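Local coordinates for lipolytic enzyme, g-d-s-l (Clostridium thermocellum, PDB 2W47), which carries a family 6 carbohydrate-binding module, a calcium-containing beta-sandwich domain that holds a glycan, at residues Y31-Y34 against H35-V38; N102-Q105 against G106-I110. All coordinates share one frame; numbering follows the deposited sequence.

Contact 1 (Y31-Y34 against H35-V38); sequences YVNY and HNEV. With CA (calcium ion), chain C; AQA (4-deoxy-beta-L-threo-hex-4-enopyranuronic acid), chain B.
The imidazole of H35 meets the end of strand 31-34 at its edge, with the carbonyl carbon of Y34 near the ring plane. A water lies in that plane too, 2.8 Å from H35 ND1, and donates to N33 O at 2.9 Å, bridging ring and backbone. The Y31 ring also presents an edge: its OH, hydrogen-bonded to E20 and N23, lies 3.7 Å from O3 of the uronic acid AQA.

Calcium joins the two segments directly. N33 OD1 binds it at 2.2 Å, Y34 O at 2.3 Å and N36 OD1 at 2.6 Å; AQA O6B and three waters bring the ligands to seven. Y34 O and N36 OD1, both acceptors, lie 3.2 Å apart because they share the cation. A chi1 of 170° swings the N33 amide away from its own N, carrying OD1 to the metal while ND2 is hydrogen-bonded to E20. N36 centres an inverse gamma turn, and its ND2 donates to AQA O6A at 3.0 Å and 170°, so metal and amide grip the two carboxylate oxygens separately; D118 is a further partner of ND2.

Strand 31-34 pairs antiparallel with strand 17-20, and Y34 OH is hydrogen-bonded to A112 O on strand 106-114; the loop from H35 leads to strand 41-48.

Contact 2 (N102-Q105 against G106-I110); sequences NLNQ and GNNVI
N108 OD1 accepts the backbone N-H of N104 at 2.8 Å, with an N-H...O angle of 161° and the donor tilted slightly from the carbonyl plane. The same amide returns a bond: N108 ND2 gives a hydrogen to N104 O at 2.9 Å and 165°, lying in that carbonyl's plane while the acceptor stays close to the plane of the amide. One side chain therefore pairs with both the N-H and the C=O of a single residue, much as a neighbouring strand would, and two near-straight bonds fix the amide's rotation. With CG anti to its carbonyl carbon (chi1 -62°), N108 reaches across the turn; its ND2 has a further, weak bond to V46 O.

L103 CB lies against the polar oxygen, 3.6 Å from N108 OD1; farther in the contact is apolar, L103 CD2 touching I110 CD1 at 4.0 Å. Towards solvent, two waters both donate to N107 O: one, at 2.6 Å from it, accepts from N104 ND2, and the other bridges to Q105 O, 2.7 Å away. G106 turns the chain with a positive phi; at its backbone angles a CB would run into Q105 O.

L103 makes backbone hydrogen bonds with G52 in the four-stranded sheet, where strand 95-103 is outermost, whereas G106, N108 and I110 make theirs with A48, V46 and W44 in the five-stranded sheet. The turn is thus a beta-arch carrying the chain from one sheet of the sandwich to the other, with L103 on Y54 and I110 on L56 between the layers.

In the fold
The two contacts lie on opposite sides of the chain's centre, their own centres about 25 Å apart. Both are partly buried, but none of the touching residues of contact 1 is exposed, while contact 2 runs from buried L103, N108 and I110 to an exposed turn at N104, Q105 and N107. Strand 106-114 ties them indirectly: it begins within contact 2, and farther along the A112 carbonyl accepts from the Y34 hydroxyl. Asparagine amides join the segments in both: N33 and N36 through calcium, N108 through two backbone bonds. In contact 1 an amide N-H also reaches the bound sugar; contact 2, far from that site, is a purely structural joint between sheets.

Contact 1 (Y31-Y34 against H35-V38)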
loop_
_atom_site.group_PDB
_atom_site.type_symbol
_atom_site.label_atom_id
_atom_site.label_comp_id
_atom_site.label_asym_id
_atom_site.label_seq_id
_atom_site.Cartn_x
_atom_site.Cartn_y
_atom_site.Cartn_z
ATOM N N TYR A 31 9.016 -5.391 6.233
ATOM C CA TYR A 31 7.751 -5.190 5.539
ATOM C C TYR A 31 6.621 -5.322 6.557
ATOM O O TYR A 31 6.847 -5.756 7.696
ATOM C CB TYR A 31 7.599 -6.198 4.392
ATOM C CG TYR A 31 7.580 -7.643 4.845
ATOM C CD1 TYR A 31 6.385 -8.259 5.237
ATOM C CD2 TYR A 31 8.751 -8.398 4.880
ATOM C CE1 TYR A 31 6.358 -9.584 5.660
ATOM C CE2 TYR A 31 8.737 -9.732 5.289
ATOM C CZ TYR A 31 7.539 -10.321 5.667
ATOM O OH TYR A 31 7.529 -11.631 6.080
ATOM N N VAL A 32 5.416 -4.937 6.147
ATOM C CA VAL A 32 4.242 -5.047 7.011
ATOM C C VAL A 32 3.522 -6.368 6.798
ATOM O O VAL A 32 3.246 -6.758 5.672
ATOM C CB VAL A 32 3.233 -3.911 6.756
ATOM C CG1 VAL A 32 2.082 -4.002 7.747
ATOM C CG2 VAL A 32 3.905 -2.556 6.874
ATOM N N ASN A 33 3.213 -7.041 7.901
ATOM C CA ASN A 33 2.349 -8.210 7.902
ATOM C C ASN A 33 1.110 -7.870 8.715
ATOM O O ASN A 33 1.199 -7.643 9.920
ATOM C CB ASN A 33 3.113 -9.405 8.483
ATOM C CG ASN A 33 2.234 -10.612 8.760
ATOM O OD1 ASN A 33 1.074 -10.680 8.351
ATOM N ND2 ASN A 33 2.790 -11.569 9.493
ATOM N N TYR A 34 -0.035 -7.791 8.035
ATOM C CA TYR A 34 -1.308 -7.483 8.674
ATOM C C TYR A 34 -1.717 -8.610 9.609
ATOM O O TYR A 34 -1.472 -9.776 9.315
ATOM C CB TYR A 34 -2.396 -7.356 7.607
ATOM C CG TYR A 34 -2.422 -6.061 6.819
ATOM C CD1 TYR A 34 -1.477 -5.793 5.835
ATOM C CD2 TYR A 34 -3.444 -5.137 7.013
ATOM C CE1 TYR A 34 -1.522 -4.626 5.086
ATOM C CE2 TYR A 34 -3.505 -3.960 6.267
ATOM C CZ TYR A 34 -2.533 -3.709 5.313
ATOM O OH TYR A 34 -2.556 -2.556 4.559
ATOM N N HIS A 35 -2.369 -8.286 10.725
ATOM C CA HIS A 35 -3.079 -9.323 11.475
ATOM C C HIS A 35 -4.085 -9.983 10.543
ATOM O O HIS A 35 -4.665 -9.322 9.673
ATOM C CB HIS A 35 -3.845 -8.724 12.653
ATOM C CG HIS A 35 -2.983 -8.262 13.785
ATOM N ND1 HIS A 35 -1.605 -8.289 13.749
ATOM C CD2 HIS A 35 -3.318 -7.732 14.986
ATOM C CE1 HIS A 35 -1.128 -7.813 14.887
ATOM N NE2 HIS A 35 -2.149 -7.459 15.649
ATOM N N ASN A 36 -4.297 -11.281 10.727
ATOM C CA ASN A 36 -5.265 -11.983 9.903
ATOM C C ASN A 36 -6.676 -11.791 10.438
ATOM O O ASN A 36 -7.268 -12.654 11.104
ATOM C CB ASN A 36 -4.840 -13.437 9.687
ATOM C CG ASN A 36 -3.605 -13.542 8.785
ATOM O OD1 ASN A 36 -2.695 -12.703 8.848
ATOM N ND2 ASN A 36 -3.579 -14.548 7.932
ATOM N N GLU A 37 -7.179 -10.593 10.172
ATOM C CA GLU A 37 -8.489 -10.147 10.624
ATOM C C GLU A 37 -8.938 -8.954 9.793
ATOM O O GLU A 37 -8.132 -8.323 9.098
ATOM C CB GLU A 37 -8.452 -9.786 12.114
ATOM C CG GLU A 37 -7.591 -8.569 12.452
ATOM C CD GLU A 37 -7.481 -8.319 13.942
ATOM O OE1 GLU A 37 -6.970 -9.201 14.665
ATOM O OE2 GLU A 37 -7.897 -7.232 14.385
ATOM N N VAL A 38 -10.230 -8.646 9.855
ATOM C CA VAL A 38 -10.760 -7.458 9.204
ATOM C C VAL A 38 -10.191 -6.202 9.866
ATOM O O VAL A 38 -10.057 -6.141 11.095
ATOM C CB VAL A 38 -12.318 -7.420 9.284
ATOM C CG1 VAL A 38 -12.886 -6.096 8.765
ATOM C CG2 VAL A 38 -12.924 -8.584 8.521
HETATM CA CA CA C . -0.943 -11.288 7.603
HETATM O O6A AQA B . -1.278 -15.203 6.112
HETATM C C6 AQA B . -0.371 -14.336 6.256
HETATM O O6B AQA B . -0.620 -13.104 6.305
HETATM C C5 AQA B . 0.896 -14.740 6.352
HETATM O O5 AQA B . 1.135 -16.174 6.257
HETATM C C4 AQA B . 1.908 -13.853 6.499
HETATM C C3 AQA B . 3.305 -14.338 6.833
HETATM O O3 AQA B . 4.304 -13.390 6.431
HETATM C C2 AQA B . 3.521 -15.663 6.113
HETATM O O2 AQA B . 4.815 -16.198 6.400
HETATM C C1 AQA B . 2.451 -16.662 6.540
HETATM O O HOH W 1 0.360 -9.409 12.022
HETATM O O HOH W 2 -0.288 -9.575 5.810
HETATM O O HOH W 3 -0.415 -13.004 9.136
HETATM O O HOH W 4 -2.999 -10.685 6.710
#

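Contact 2 (N102-Q105 against G106-I110)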
loop_
_atom_site.group_PDB
_atom_site.type_symbol
_atom_site.label_atom_id
_atom_site.label_comp_id
_atom_site.label_asym_id
_atom_site.label_seq_id
_atom_site.Cartn_x
_atom_site.Cartn_y
_atom_site.Cartn_z
ATOM N N ASN A 102 -5.610 11.600 -7.183
ATOM C CA ASN A 102 -5.323 13.018 -7.067
ATOM C C ASN A 102 -4.859 13.338 -5.655
ATOM O O ASN A 102 -5.514 12.962 -4.678
ATOM C CB ASN A 102 -6.547 13.857 -7.439
ATOM C CG ASN A 102 -6.817 13.869 -8.935
ATOM O OD1 ASN A 102 -7.969 13.915 -9.366
ATOM N ND2 ASN A 102 -5.755 13.828 -9.734
ATOM N N LEU A 103 -3.715 14.006 -5.562
ATOM C CA LEU A 103 -3.149 14.430 -4.282
ATOM C C LEU A 103 -3.090 15.950 -4.228
ATOM O O LEU A 103 -2.999 16.609 -5.269
ATOM C CB LEU A 103 -1.739 13.859 -4.082
ATOM C CG LEU A 103 -1.549 12.335 -4.120
ATOM C CD1 LEU A 103 -0.111 11.991 -3.763
ATOM C CD2 LEU A 103 -2.532 11.611 -3.201
ATOM N N ASN A 104 -3.141 16.498 -3.016
ATOM C CA ASN A 104 -3.011 17.941 -2.795
ATOM C C ASN A 104 -1.567 18.306 -2.500
ATOM O O ASN A 104 -0.841 17.521 -1.898
ATOM C CB ASN A 104 -3.874 18.379 -1.608
ATOM C CG ASN A 104 -5.311 17.917 -1.715
ATOM O OD1 ASN A 104 -6.017 18.249 -2.667
ATOM N ND2 ASN A 104 -5.762 17.167 -0.717
ATOM N N GLN A 105 -1.146 19.507 -2.896
ATOM C CA GLN A 105 0.189 19.977 -2.537
ATOM C C GLN A 105 0.375 19.876 -1.026
ATOM O O GLN A 105 -0.496 20.293 -0.255
ATOM C CB GLN A 105 0.425 21.420 -3.008
ATOM C CG GLN A 105 1.866 21.887 -2.813
ATOM C CD GLN A 105 2.145 23.257 -3.406
ATOM O OE1 GLN A 105 2.907 23.381 -4.366
ATOM N NE2 GLN A 105 1.540 24.288 -2.832
ATOM N N GLY A 106 1.509 19.316 -0.619
ATOM C CA GLY A 106 1.790 19.101 0.788
ATOM C C GLY A 106 1.492 17.669 1.176
ATOM O O GLY A 106 1.663 16.749 0.377
ATOM N N ASN A 107 1.049 17.482 2.413
ATOM C CA ASN A 107 0.816 16.147 2.927
ATOM C C ASN A 107 -0.526 15.578 2.520
ATOM O O ASN A 107 -1.528 16.290 2.428
ATOM C CB ASN A 107 0.914 16.109 4.446
ATOM C CG ASN A 107 1.017 14.703 4.959
ATOM O OD1 ASN A 107 1.955 13.991 4.625
ATOM N ND2 ASN A 107 0.039 14.282 5.762
ATOM N N ASN A 108 -0.509 14.270 2.284
ATOM C CA ASN A 108 -1.693 13.490 1.991
ATOM C C ASN A 108 -1.644 12.235 2.838
ATOM O O ASN A 108 -0.632 11.544 2.874
ATOM C CB ASN A 108 -1.747 13.124 0.509
ATOM C CG ASN A 108 -1.833 14.343 -0.380
ATOM O OD1 ASN A 108 -2.921 14.735 -0.795
ATOM N ND2 ASN A 108 -0.685 14.958 -0.659
ATOM N N VAL A 109 -2.733 11.966 3.536
ATOM C CA VAL A 109 -2.794 10.813 4.425
ATOM C C VAL A 109 -3.336 9.625 3.628
ATOM O O VAL A 109 -4.504 9.617 3.255
ATOM C CB VAL A 109 -3.687 11.108 5.653
ATOM C CG1 VAL A 109 -3.642 9.949 6.620
ATOM C CG2 VAL A 109 -3.253 12.404 6.364
ATOM N N ILE A 110 -2.476 8.650 3.344
ATOM C CA ILE A 110 -2.858 7.530 2.490
ATOM C C ILE A 110 -2.937 6.244 3.309
ATOM O O ILE A 110 -1.950 5.836 3.910
ATOM C CB ILE A 110 -1.888 7.389 1.297
ATOM C CG1 ILE A 110 -1.820 8.726 0.518
ATOM C CG2 ILE A 110 -2.309 6.208 0.397
ATOM C CD1 ILE A 110 -1.165 8.687 -0.855
HETATM O O HOH W 5 -3.837 17.348 1.832
HETATM O O HOH W 6 -2.233 19.019 1.336
#